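Local coordinates for protein histidinol-phosphatase (PDB 6NLR) that probably hydrolyses histidinol phosphate to histidinol in histidine biosynthesis, using a three-metal active site in a PHP-type TIM-barrel domain, at residues M48-G53 with I98-F103; K55-T60 with I134-E139; S197-S200 with K206-V209; E202-F207 with P239-T244; L221-A226 with S270-K275. One frame throughout, in Å; residues are numbered along the deposited sequence.

Overall arrangement
The five contacts lie in one chain built on a PHP domain of the TIM-barrel clan. Contacts 1 and 2 alternate along the chain and touch where Met48 and Thr51 meet Val58; their centres are 15 Å apart. Later, contact 3 joins a loop to helix 201-217 and contact 4 joins that helix to 240-248; they share Lys206 and Phe207, their centres 4 Å apart. Contact 5 interleaves with contact 4 and meets it through Phe223 against Val243 and Lys240 against Lys275. Contacts 1 and 5 lie on opposite sides of the chain's centre, their centres 30 Å apart. The side chains of Phe136 (contact 2) and Phe223 (contact 5) lie about 10 and 13 Å from a bound manganese.

Contact 1. Residues M48-G53 with I98-F103; sequences MKNTAG and IGYEDF
Asn50 and Tyr100 carry this surface contact by themselves, the amide of the one meeting the phenol of the other. The segment 48-53 is the loop between helices 45-48 and 56-59. Met48, a selenomethionine, turns from 98-103 and packs on Leu43 and Val58. Lys49 also turns off and makes a salt bridge with Glu46.

Asn50 is the point of touch. Its CG stands beside the backbone N and anti to the carbonyl carbon (chi1 -73°), which turns the amide toward the Tyr100 hydroxyl. Asn50 ND2 lies 3.2 Å from Tyr100 OH, at the edge of the ring and near its plane. The other two atoms near the hydroxyl are farther off: Asn50 CG is 3.9 Å and Asn50 CB 4.0 Å from Tyr100 OH. The side chains cross at about a right angle, with amide and ring planes 39° apart. The amide N-H is used outside the pair: Asn50 ND2 donates to Glu46 O, which ties the loop back to the helix before it.

Thr51 rests on Val58 and Ala52 on Arg132. Across the contact, Tyr100 holds the N-cap position of helix 101-111, and its ring also touches Ser44 and Phe131. Backbone hydrogen bonds join Asn50 and Ala52 to Phe131. The loop therefore lies beside strand 130-133, with helix 56-59 next to it and the start of helix 101-111 facing Asn50.

Contact 2. Residues K55-T60 with I134-E139; sequences KEAVTT and IDFSAE. Unlike the reference sequence in segment 134-139: Ile134 (reference Leu).
Phe136 sets its ring against Ala57 and Glu56 of the short helix 56-59. It sits in the turn that takes strand 130-133, an outermost strand of the mixed sheet in the PHP domain, into helix 138-149. Ile134 starts the turn. It is leucine in the reference sequence, and it packs inward on Leu122, Leu125, Tyr141 and Ile145. Its backbone pairs with His123, a ligand of a manganese ion. The side chain of Asp135 touches the same histidine, while Asp135 O accepts from Lys187 NZ.

Phe136 comes next and makes the contact. With CG anti to the backbone N (chi1 -177°), the ring extends toward helix 56-59. Ala57 CB packs against the inner part of the ring, 3.7 Å from Phe136 CD1 and equally near Phe136 CG. Ala57 N lies over one ring face, 3.9 Å from Phe136 CE1. Farther out, the extended Glu56 side chain runs at about a right angle to that of Phe136. Glu56 CG is 4.0 Å from Phe136 CE1, and Glu56 CD is 4.1 Å from Phe136 CZ. The carboxylate plane stands 77° from the ring plane. These outer contacts are looser than those of Ala57, and Glu56 is exposed. The Phe136 side chain is about 10 Å from a bound manganese, so the ring is near the metal site without belonging to it.

Ser137 then ends the turn at the N-cap of helix 138-149. Its OG accepts a hydrogen bond from the backbone N of Asp140.

Contact 3. Residues S197-S200 with K206-V209; sequences SDFS and KFRV
Phe199 and the N-cap Ser200 lead into helix 201-217, and Phe199 also touches Phe207 farther along it. The rings approach obliquely through their CE2 atoms. Phe199 CE2 is 3.8 Å from Phe207 CE2, and Phe199 CD2 is 4.1 Å from the same atom. The ring planes are near parallel, 22° apart. They are slid so far that they barely overlap, with the centroids of the Phe199 and Phe207 rings 5.8 Å apart. This is therefore a glancing aromatic contact and not a full stack. The side chains themselves cross at about a right angle. The Phe199 ring is directed to the helix by its first torsion, which puts CG beside the backbone N and anti to the carbonyl carbon (chi1 -73°).

Other parts of the fold fill in around the pair. Phe199 also touches Gln156, Gln186 and Pro239, and Phe207 touches Leu160 of helix 152-168. Lys206 leans to that same helix, where its NZ donates to Leu157 O.

Ser200 is the N-cap. Its OG accepts from Val203 N and also bonds to Glu153 OE2, which links the helix start to helix 152-168. Phe199, the residue just before the cap, packs on Met204 in the first turns: Phe199 CD2 is 3.9 Å from Met204 SE. Phe207 adds a separate, glancing ring contact. A capping serine with an apolar residue before it touching the fourth residue after it is the hydrophobic staple of a helix N-terminus.

Contact 4. Residues E202-F207 with P239-T244; sequences EVMEKF and PKKIVT
Ile242 pushes its CD1 methyl over one face of the Phe207 ring, and this is the tight part of the contact. The methyl is 3.8 Å from the ring centroid of Phe207 and 22° off the ring normal, a CH-pi contact. It is shifted to the rim, so Phe207 CG is among its nearest atoms, at 3.6 Å from Ile242 CD1. The first torsion of Ile242 (chi1 -55°) sets CG1 beside the backbone N, and the bend at chi2 then places CD1 on the ring. Met204, a selenomethionine, bends at both later torsions, and its CE slides past Ile242, 3.8 Å from Ile242 CD1. All three side chains are buried.

The solvent side is Lys241. Its extended chain passes obliquely by the selenium, with Lys241 CD 3.8 Å from Met204 SE. The aliphatic part covers Met204, while Lys241 itself is exposed.

The two helix segments run at 36° to each other and their axes come no closer than 11.6 Å, a separation bridged by these side chains. Pro239 sits at the N-cap of helix 240-248 and rests on Phe199. The contact between 202-207 and 239-244 is made by methyl, selenium, ring and methylene groups, so burial and dispersion probably hold these helices together, with the lysine methylenes shielding the outer edge.

Contact 5. Residues L221-A226 with S270-K275; sequences LDFNTA and STYCQK
Phe223 turns its ring to helix 269-276 because CG lies anti to the backbone N (chi1 -179°). Tyr272 has the same kind of first torsion (chi1 156°), which swings its ring edge over the Phe223 face. The result is an offset edge-to-face pair. The centroids of the Phe223 and Tyr272 rings are 5.2 Å apart and the planes are at 62°. Tyr272 CD1 sits above the ring, 3.4 Å from Phe223 CD1. The helix backbone comes as near: Tyr272 CA is 3.3 Å from Phe223 CE1. Lys275 takes the far end of the ring. Its CD meets the edge near the ring plane, 3.7 Å from Phe223 CZ. The lysine chain then bends, and NZ leaves for Glu235 and Thr236.

Strand 220-224 is the middle of a parallel sheet of three, between 178-179 and 253-256, in a domain of the TIM-barrel clan. Helix 269-276 packs against it, and Val243 of helix 240-248 also touches Phe223.

The residues on either side of Phe223 in the strand are placed as second-shell residues of the metal site, consistent with their bonds to metal ligands. Asp222 OD2 accepts from Asn224 ND2 at 3.0 Å and from the backbone N of His181, a manganese ligand. Asn224 ND2 also bonds to Asp258, a cobalt ligand. Asn224 OD1 accepts from Ala226 N at 3.0 Å, in the carbonyl plane, and forms an Asx turn.

Contact 1. Residues M48-G53 with I98-F103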
# COMPACT_ATOMS: atom_id res chain seq x y z
N MSE A 48 7.55 6.25 16.02
CA MSE A 48 8.81 5.54 15.90
C MSE A 48 9.47 5.28 17.26
O MSE A 48 10.34 4.43 17.36
CB MSE A 48 9.75 6.33 14.98
CG MSE A 48 9.33 6.28 13.51
SE MSE A 48 10.56 7.33 12.38
CE MSE A 48 11.56 6.03 11.34
N LYS A 49 9.07 6.00 18.32
CA LYS A 49 9.53 5.67 19.66
C LYS A 49 8.79 4.45 20.22
O LYS A 49 9.21 3.97 21.28
CB LYS A 49 9.26 6.81 20.66
CG LYS A 49 9.95 8.11 20.32
CD LYS A 49 9.45 9.27 21.15
CE LYS A 49 9.91 10.61 20.62
NZ LYS A 49 9.63 11.67 21.61
N ASN A 50 7.70 4.01 19.59
CA ASN A 50 6.74 3.06 20.22
C ASN A 50 6.72 1.75 19.43
O ASN A 50 5.69 1.07 19.48
CB ASN A 50 5.36 3.70 20.38
CG ASN A 50 5.37 4.72 21.51
OD1 ASN A 50 5.48 4.35 22.67
ND2 ASN A 50 5.32 6.00 21.17
N THR A 51 7.82 1.41 18.77
CA THR A 51 7.92 0.21 17.91
C THR A 51 8.78 -0.83 18.63
O THR A 51 9.54 -0.46 19.53
CB THR A 51 8.48 0.50 16.52
OG1 THR A 51 9.88 0.77 16.63
CG2 THR A 51 7.76 1.64 15.82
N ALA A 52 8.63 -2.08 18.22
CA ALA A 52 9.51 -3.20 18.57
C ALA A 52 9.77 -3.97 17.27
O ALA A 52 9.43 -3.45 16.20
CB ALA A 52 8.89 -4.03 19.66
N GLY A 53 10.38 -5.13 17.37
CA GLY A 53 10.73 -5.91 16.17
C GLY A 53 11.94 -5.32 15.48
O GLY A 53 12.58 -4.39 16.03
N ILE A 98 -2.38 3.69 13.62
CA ILE A 98 -3.45 3.52 14.65
C ILE A 98 -3.04 4.32 15.90
O ILE A 98 -1.91 4.12 16.39
CB ILE A 98 -3.66 2.03 14.95
CG1 ILE A 98 -4.21 1.30 13.72
CG2 ILE A 98 -4.57 1.83 16.17
CD1 ILE A 98 -3.92 -0.18 13.71
N GLY A 99 -3.89 5.26 16.32
CA GLY A 99 -3.66 6.13 17.47
C GLY A 99 -2.89 7.39 17.11
O GLY A 99 -2.67 8.19 18.02
N TYR A 100 -2.48 7.59 15.84
CA TYR A 100 -1.73 8.81 15.42
C TYR A 100 -2.46 9.56 14.29
O TYR A 100 -1.79 10.19 13.44
CB TYR A 100 -0.30 8.41 15.03
CG TYR A 100 0.50 7.91 16.20
CD1 TYR A 100 0.38 6.61 16.63
CD2 TYR A 100 1.34 8.75 16.91
CE1 TYR A 100 1.09 6.13 17.71
CE2 TYR A 100 2.08 8.29 17.99
CZ TYR A 100 1.94 6.98 18.40
OH TYR A 100 2.62 6.50 19.47
N GLU A 101 -3.80 9.53 14.29
CA GLU A 101 -4.63 10.23 13.27
C GLU A 101 -4.29 11.72 13.25
O GLU A 101 -4.27 12.30 12.16
CB GLU A 101 -6.13 9.98 13.51
CG GLU A 101 -6.52 8.55 13.21
CD GLU A 101 -8.00 8.25 13.23
OE1 GLU A 101 -8.81 9.15 13.63
OE2 GLU A 101 -8.36 7.10 12.86
N ASP A 102 -4.03 12.33 14.41
CA ASP A 102 -3.71 13.78 14.48
C ASP A 102 -2.46 14.05 13.65
O ASP A 102 -2.47 15.01 12.87
CB ASP A 102 -3.55 14.30 15.92
CG ASP A 102 -4.83 14.30 16.73
OD1 ASP A 102 -5.89 14.02 16.14
OD2 ASP A 102 -4.77 14.56 17.96
N PHE A 103 -1.40 13.25 13.82
CA PHE A 103 -0.15 13.41 13.04
C PHE A 103 -0.50 13.31 11.55
O PHE A 103 -0.09 14.15 10.76
CB PHE A 103 0.92 12.38 13.40
CG PHE A 103 2.01 12.28 12.36
CD1 PHE A 103 3.04 13.20 12.32
CD2 PHE A 103 1.93 11.32 11.35
CE1 PHE A 103 4.01 13.14 11.33
CE2 PHE A 103 2.90 11.26 10.36
CZ PHE A 103 3.93 12.17 10.35

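Contact 2. Residues K55-T60 with I134-E139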
# COMPACT_ATOMS: atom_id res chain seq x y z
N LYS A 55 14.40 -3.18 13.89
CA LYS A 55 14.51 -1.70 13.75
C LYS A 55 14.54 -1.31 12.27
O LYS A 55 14.04 -0.25 11.91
CB LYS A 55 15.75 -1.19 14.49
CG LYS A 55 15.61 -1.23 16.01
CD LYS A 55 16.87 -0.96 16.74
CE LYS A 55 16.70 -1.17 18.23
NZ LYS A 55 17.95 -0.88 18.94
N GLU A 56 15.10 -2.15 11.40
CA GLU A 56 15.21 -1.86 9.95
C GLU A 56 13.83 -1.65 9.33
O GLU A 56 13.70 -0.82 8.41
CB GLU A 56 15.99 -2.98 9.27
CG GLU A 56 16.22 -2.78 7.78
CD GLU A 56 17.15 -3.84 7.17
OE1 GLU A 56 18.06 -4.32 7.90
OE2 GLU A 56 16.96 -4.21 5.98
N ALA A 57 12.79 -2.32 9.83
CA ALA A 57 11.42 -2.13 9.32
C ALA A 57 11.00 -0.68 9.53
O ALA A 57 10.17 -0.20 8.80
CB ALA A 57 10.47 -3.08 10.00
N VAL A 58 11.55 -0.01 10.55
CA VAL A 58 11.13 1.36 10.92
C VAL A 58 12.12 2.36 10.31
O VAL A 58 11.64 3.31 9.69
CB VAL A 58 11.07 1.50 12.46
CG1 VAL A 58 10.68 2.92 12.86
CG2 VAL A 58 10.12 0.47 13.05
N THR A 59 13.44 2.15 10.46
CA THR A 59 14.47 3.12 9.99
C THR A 59 14.41 3.23 8.46
O THR A 59 14.71 4.28 7.93
CB THR A 59 15.89 2.74 10.40
OG1 THR A 59 16.11 1.43 9.89
CG2 THR A 59 16.12 2.75 11.90
N THR A 60 14.00 2.17 7.80
CA THR A 60 14.07 1.97 6.33
C THR A 60 12.68 2.24 5.71
O THR A 60 12.59 2.25 4.48
CB THR A 60 14.66 0.56 6.19
OG1 THR A 60 16.01 0.69 5.74
CG2 THR A 60 13.83 -0.39 5.40
N ILE A 134 3.74 -5.57 9.54
CA ILE A 134 2.95 -6.61 8.84
C ILE A 134 3.80 -7.24 7.74
O ILE A 134 3.59 -8.43 7.45
CB ILE A 134 1.66 -5.98 8.27
CG1 ILE A 134 0.73 -5.53 9.40
CG2 ILE A 134 0.96 -6.93 7.30
CD1 ILE A 134 -0.28 -4.49 8.99
N ASP A 135 4.73 -6.49 7.14
CA ASP A 135 5.28 -6.86 5.80
C ASP A 135 6.82 -6.90 5.77
O ASP A 135 7.35 -7.05 4.68
CB ASP A 135 4.72 -5.93 4.71
CG ASP A 135 5.09 -4.47 4.85
OD1 ASP A 135 5.65 -4.09 5.89
OD2 ASP A 135 4.82 -3.71 3.92
N PHE A 136 7.53 -6.85 6.90
CA PHE A 136 9.01 -6.84 6.86
C PHE A 136 9.54 -8.24 6.54
O PHE A 136 10.32 -8.40 5.62
CB PHE A 136 9.60 -6.26 8.15
CG PHE A 136 11.11 -6.19 8.08
CD1 PHE A 136 11.74 -5.24 7.29
CD2 PHE A 136 11.89 -7.13 8.74
CE1 PHE A 136 13.13 -5.21 7.19
CE2 PHE A 136 13.27 -7.13 8.61
CZ PHE A 136 13.88 -6.16 7.85
N SER A 137 9.16 -9.26 7.29
CA SER A 137 9.66 -10.63 7.05
C SER A 137 8.73 -11.63 7.74
O SER A 137 8.06 -11.25 8.74
CB SER A 137 11.10 -10.81 7.51
OG SER A 137 11.13 -11.07 8.92
N ALA A 138 8.71 -12.86 7.24
CA ALA A 138 7.88 -13.95 7.79
C ALA A 138 8.18 -14.11 9.29
O ALA A 138 7.21 -14.22 10.08
CB ALA A 138 8.15 -15.21 7.03
N GLU A 139 9.46 -14.16 9.68
CA GLU A 139 9.88 -14.45 11.07
C GLU A 139 9.45 -13.27 11.96
O GLU A 139 8.94 -13.50 13.08
CB GLU A 139 11.38 -14.72 11.15
CG GLU A 139 11.79 -15.99 10.41
CD GLU A 139 12.08 -15.88 8.91
OE1 GLU A 139 11.94 -14.77 8.30
OE2 GLU A 139 12.48 -16.92 8.34

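Contact 3. Residues S197-S200 with K206-V209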
# COMPACT_ATOMS: atom_id res chain seq x y z
N SER A 197 -7.32 -20.02 -0.29
CA SER A 197 -8.37 -21.02 -0.58
C SER A 197 -9.32 -21.16 0.62
O SER A 197 -10.39 -21.76 0.43
CB SER A 197 -7.78 -22.35 -1.00
OG SER A 197 -7.32 -23.09 0.11
N ASP A 198 -8.95 -20.76 1.83
CA ASP A 198 -9.74 -21.23 3.00
C ASP A 198 -9.93 -20.10 4.03
O ASP A 198 -10.02 -20.37 5.28
CB ASP A 198 -9.13 -22.52 3.55
CG ASP A 198 -7.99 -22.25 4.52
OD1 ASP A 198 -7.18 -21.34 4.23
OD2 ASP A 198 -7.98 -22.91 5.59
N PHE A 199 -10.13 -18.87 3.56
CA PHE A 199 -10.62 -17.75 4.41
C PHE A 199 -11.83 -18.24 5.23
O PHE A 199 -12.76 -18.76 4.63
CB PHE A 199 -11.00 -16.52 3.59
CG PHE A 199 -9.85 -15.73 3.02
CD1 PHE A 199 -8.53 -16.03 3.36
CD2 PHE A 199 -10.08 -14.69 2.15
CE1 PHE A 199 -7.47 -15.30 2.82
CE2 PHE A 199 -9.02 -13.95 1.63
CZ PHE A 199 -7.73 -14.26 1.96
N SER A 200 -11.78 -18.09 6.55
CA SER A 200 -12.87 -18.48 7.48
C SER A 200 -14.09 -17.59 7.21
O SER A 200 -13.94 -16.51 6.57
CB SER A 200 -12.43 -18.31 8.91
OG SER A 200 -12.31 -16.93 9.19
N LYS A 206 -15.88 -9.96 7.60
CA LYS A 206 -15.09 -8.72 7.81
C LYS A 206 -14.79 -8.08 6.45
O LYS A 206 -14.88 -6.83 6.36
CB LYS A 206 -13.82 -9.02 8.61
CG LYS A 206 -13.83 -8.50 10.04
CD LYS A 206 -13.44 -7.02 10.17
CE LYS A 206 -13.11 -6.60 11.59
NZ LYS A 206 -12.23 -7.60 12.28
N PHE A 207 -14.42 -8.86 5.43
CA PHE A 207 -14.20 -8.32 4.07
C PHE A 207 -15.52 -7.69 3.54
O PHE A 207 -15.46 -6.62 2.93
CB PHE A 207 -13.64 -9.37 3.12
CG PHE A 207 -12.14 -9.47 3.11
CD1 PHE A 207 -11.35 -8.40 2.69
CD2 PHE A 207 -11.51 -10.66 3.44
CE1 PHE A 207 -9.97 -8.51 2.61
CE2 PHE A 207 -10.13 -10.77 3.38
CZ PHE A 207 -9.35 -9.69 2.96
N ARG A 208 -16.66 -8.32 3.78
CA ARG A 208 -17.96 -7.81 3.25
C ARG A 208 -18.26 -6.46 3.90
O ARG A 208 -18.67 -5.54 3.17
CB ARG A 208 -19.10 -8.81 3.49
CG ARG A 208 -19.08 -9.96 2.50
CD ARG A 208 -20.36 -10.77 2.42
NE ARG A 208 -20.58 -11.44 3.70
CZ ARG A 208 -20.14 -12.66 4.02
NH1 ARG A 208 -19.46 -13.41 3.16
NH2 ARG A 208 -20.39 -13.15 5.23
N VAL A 209 -18.02 -6.35 5.21
CA VAL A 209 -18.25 -5.09 5.97
C VAL A 209 -17.32 -4.01 5.39
O VAL A 209 -17.81 -2.90 5.10
CB VAL A 209 -18.03 -5.30 7.49
CG1 VAL A 209 -17.90 -3.98 8.25
CG2 VAL A 209 -19.17 -6.14 8.08

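Contact 4. Residues E202-F207 with P239-T244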
# COMPACT_ATOMS: atom_id res chain seq x y z
N GLU A 202 -15.74 -15.83 9.32
CA GLU A 202 -15.52 -14.56 10.06
C GLU A 202 -14.64 -13.61 9.22
O GLU A 202 -14.96 -12.41 9.15
CB GLU A 202 -14.90 -14.82 11.43
CG GLU A 202 -14.96 -13.58 12.31
CD GLU A 202 -14.46 -13.75 13.74
OE1 GLU A 202 -14.19 -14.90 14.14
OE2 GLU A 202 -14.35 -12.72 14.43
N VAL A 203 -13.56 -14.11 8.62
CA VAL A 203 -12.69 -13.25 7.75
C VAL A 203 -13.54 -12.74 6.58
O VAL A 203 -13.47 -11.55 6.24
CB VAL A 203 -11.44 -14.01 7.31
CG1 VAL A 203 -10.76 -13.37 6.11
CG2 VAL A 203 -10.47 -14.18 8.47
N MSE A 204 -14.36 -13.63 6.00
CA MSE A 204 -15.15 -13.26 4.84
C MSE A 204 -16.17 -12.17 5.19
O MSE A 204 -16.38 -11.26 4.40
CB MSE A 204 -15.87 -14.48 4.25
CG MSE A 204 -14.99 -15.37 3.39
SE MSE A 204 -13.93 -14.35 2.04
CE MSE A 204 -15.27 -13.23 1.14
N GLU A 205 -16.79 -12.29 6.37
CA GLU A 205 -17.77 -11.32 6.84
C GLU A 205 -17.09 -9.95 7.05
O GLU A 205 -17.67 -8.92 6.65
CB GLU A 205 -18.42 -11.81 8.13
CG GLU A 205 -19.46 -10.85 8.71
CD GLU A 205 -20.59 -10.42 7.77
OE1 GLU A 205 -20.91 -11.17 6.83
OE2 GLU A 205 -21.16 -9.32 7.99
N LYS A 206 -15.88 -9.96 7.60
CA LYS A 206 -15.09 -8.72 7.81
C LYS A 206 -14.79 -8.08 6.45
O LYS A 206 -14.88 -6.83 6.36
CB LYS A 206 -13.82 -9.02 8.61
CG LYS A 206 -13.83 -8.50 10.04
CD LYS A 206 -13.44 -7.02 10.17
CE LYS A 206 -13.11 -6.60 11.59
NZ LYS A 206 -12.23 -7.60 12.28
N PHE A 207 -14.42 -8.86 5.43
CA PHE A 207 -14.20 -8.32 4.07
C PHE A 207 -15.52 -7.69 3.54
O PHE A 207 -15.46 -6.62 2.93
CB PHE A 207 -13.64 -9.37 3.12
CG PHE A 207 -12.14 -9.47 3.11
CD1 PHE A 207 -11.35 -8.40 2.69
CD2 PHE A 207 -11.51 -10.66 3.44
CE1 PHE A 207 -9.97 -8.51 2.61
CE2 PHE A 207 -10.13 -10.77 3.38
CZ PHE A 207 -9.35 -9.69 2.96
N PRO A 239 -7.14 -11.05 -3.36
CA PRO A 239 -7.40 -12.20 -4.23
C PRO A 239 -8.75 -12.11 -4.97
O PRO A 239 -9.59 -11.30 -4.65
CB PRO A 239 -7.41 -13.40 -3.28
CG PRO A 239 -7.71 -12.84 -1.94
CD PRO A 239 -7.31 -11.38 -1.95
N LYS A 240 -8.91 -12.99 -5.95
CA LYS A 240 -10.05 -13.05 -6.89
C LYS A 240 -11.40 -13.00 -6.14
O LYS A 240 -12.26 -12.25 -6.58
CB LYS A 240 -9.93 -14.30 -7.75
CG LYS A 240 -11.00 -14.49 -8.81
CD LYS A 240 -11.19 -13.34 -9.73
CE LYS A 240 -12.19 -13.66 -10.82
NZ LYS A 240 -11.77 -14.83 -11.63
N LYS A 241 -11.60 -13.79 -5.10
CA LYS A 241 -12.91 -13.83 -4.38
C LYS A 241 -13.28 -12.41 -3.91
O LYS A 241 -14.44 -11.99 -4.11
CB LYS A 241 -12.87 -14.79 -3.18
CG LYS A 241 -14.25 -15.19 -2.67
CD LYS A 241 -14.23 -16.01 -1.39
CE LYS A 241 -15.62 -16.49 -1.01
NZ LYS A 241 -15.58 -17.63 -0.07
N ILE A 242 -12.32 -11.65 -3.39
CA ILE A 242 -12.56 -10.27 -2.90
C ILE A 242 -12.79 -9.35 -4.09
O ILE A 242 -13.73 -8.54 -4.04
CB ILE A 242 -11.42 -9.79 -2.00
CG1 ILE A 242 -11.14 -10.74 -0.83
CG2 ILE A 242 -11.64 -8.34 -1.57
CD1 ILE A 242 -12.33 -11.20 -0.06
N VAL A 243 -12.00 -9.51 -5.17
CA VAL A 243 -12.12 -8.68 -6.39
C VAL A 243 -13.55 -8.80 -6.92
O VAL A 243 -14.14 -7.77 -7.27
CB VAL A 243 -11.07 -9.06 -7.45
CG1 VAL A 243 -11.39 -8.43 -8.80
CG2 VAL A 243 -9.66 -8.66 -6.98
N THR A 244 -14.10 -10.01 -6.97
CA THR A 244 -15.46 -10.29 -7.48
C THR A 244 -16.51 -9.58 -6.61
O THR A 244 -17.37 -8.93 -7.19
CB THR A 244 -15.69 -11.81 -7.56
OG1 THR A 244 -14.68 -12.27 -8.47
CG2 THR A 244 -17.06 -12.22 -8.05

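Contact 5. Residues L221-A226 with S270-K275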
# COMPACT_ATOMS: atom_id res chain seq x y z
N LEU A 221 -9.98 0.82 -4.68
CA LEU A 221 -9.00 -0.16 -4.18
C LEU A 221 -7.79 -0.23 -5.12
O LEU A 221 -7.97 -0.20 -6.35
CB LEU A 221 -9.67 -1.52 -4.02
CG LEU A 221 -10.77 -1.56 -2.97
CD1 LEU A 221 -11.48 -2.91 -2.97
CD2 LEU A 221 -10.19 -1.23 -1.61
N ASP A 222 -6.61 -0.28 -4.49
CA ASP A 222 -5.29 -0.66 -5.05
C ASP A 222 -5.39 -2.14 -5.44
O ASP A 222 -5.52 -2.97 -4.51
CB ASP A 222 -4.24 -0.35 -3.99
CG ASP A 222 -2.77 -0.64 -4.29
OD1 ASP A 222 -2.33 -0.35 -5.41
OD2 ASP A 222 -2.06 -1.11 -3.34
N PHE A 223 -5.38 -2.46 -6.73
CA PHE A 223 -5.27 -3.87 -7.19
C PHE A 223 -3.77 -4.12 -7.34
O PHE A 223 -3.18 -3.78 -8.38
CB PHE A 223 -6.05 -4.14 -8.48
CG PHE A 223 -5.96 -5.58 -8.94
CD1 PHE A 223 -4.82 -6.06 -9.59
CD2 PHE A 223 -7.00 -6.45 -8.71
CE1 PHE A 223 -4.74 -7.37 -10.02
CE2 PHE A 223 -6.91 -7.78 -9.13
CZ PHE A 223 -5.78 -8.24 -9.78
N ASN A 224 -3.17 -4.66 -6.28
CA ASN A 224 -1.70 -4.66 -6.09
C ASN A 224 -1.12 -6.03 -6.48
O ASN A 224 -1.48 -7.05 -5.86
CB ASN A 224 -1.42 -4.17 -4.68
CG ASN A 224 0.04 -3.93 -4.39
OD1 ASN A 224 0.89 -4.75 -4.75
ND2 ASN A 224 0.33 -2.81 -3.75
N THR A 225 -0.24 -6.05 -7.47
CA THR A 225 0.35 -7.28 -8.05
C THR A 225 1.67 -7.66 -7.38
O THR A 225 2.19 -8.75 -7.69
CB THR A 225 0.50 -7.15 -9.57
OG1 THR A 225 1.36 -6.03 -9.83
CG2 THR A 225 -0.86 -7.01 -10.23
N ALA A 226 2.16 -6.87 -6.42
CA ALA A 226 3.47 -7.13 -5.77
C ALA A 226 3.48 -8.54 -5.15
O ALA A 226 4.53 -9.17 -5.18
CB ALA A 226 3.75 -6.09 -4.72
N SER A 270 -1.14 -8.29 -16.93
CA SER A 270 -2.10 -9.20 -17.62
C SER A 270 -3.00 -9.84 -16.56
O SER A 270 -4.19 -10.04 -16.86
CB SER A 270 -1.47 -10.28 -18.49
OG SER A 270 -2.49 -11.15 -19.06
N THR A 271 -2.46 -10.16 -15.38
CA THR A 271 -3.22 -10.82 -14.29
C THR A 271 -4.29 -9.86 -13.79
O THR A 271 -5.40 -10.34 -13.53
CB THR A 271 -2.30 -11.30 -13.16
OG1 THR A 271 -1.44 -12.29 -13.72
CG2 THR A 271 -3.04 -11.84 -11.95
N TYR A 272 -3.97 -8.57 -13.71
CA TYR A 272 -4.95 -7.52 -13.33
C TYR A 272 -6.12 -7.54 -14.32
O TYR A 272 -7.27 -7.61 -13.88
CB TYR A 272 -4.27 -6.15 -13.24
CG TYR A 272 -5.17 -4.96 -13.42
CD1 TYR A 272 -6.02 -4.56 -12.41
CD2 TYR A 272 -5.16 -4.22 -14.59
CE1 TYR A 272 -6.88 -3.47 -12.57
CE2 TYR A 272 -5.99 -3.12 -14.76
CZ TYR A 272 -6.84 -2.75 -13.75
OH TYR A 272 -7.64 -1.66 -13.89
N CYS A 273 -5.84 -7.40 -15.61
CA CYS A 273 -6.88 -7.35 -16.67
C CYS A 273 -7.78 -8.58 -16.56
O CYS A 273 -9.00 -8.38 -16.48
CB CYS A 273 -6.27 -7.21 -18.05
SG CYS A 273 -5.33 -5.66 -18.12
N GLN A 274 -7.19 -9.78 -16.48
CA GLN A 274 -7.94 -11.07 -16.48
C GLN A 274 -8.74 -11.18 -15.17
O GLN A 274 -9.89 -11.64 -15.24
CB GLN A 274 -7.00 -12.26 -16.66
CG GLN A 274 -6.26 -12.26 -17.98
CD GLN A 274 -7.22 -12.10 -19.13
OE1 GLN A 274 -7.17 -11.12 -19.87
NE2 GLN A 274 -8.12 -13.05 -19.26
N LYS A 275 -8.17 -10.78 -14.03
CA LYS A 275 -8.80 -11.00 -12.70
C LYS A 275 -10.06 -10.13 -12.56
O LYS A 275 -10.98 -10.55 -11.84
CB LYS A 275 -7.81 -10.76 -11.54
CG LYS A 275 -8.20 -11.41 -10.23
CD LYS A 275 -7.06 -11.64 -9.25
CE LYS A 275 -6.21 -12.87 -9.53
NZ LYS A 275 -5.34 -13.18 -8.36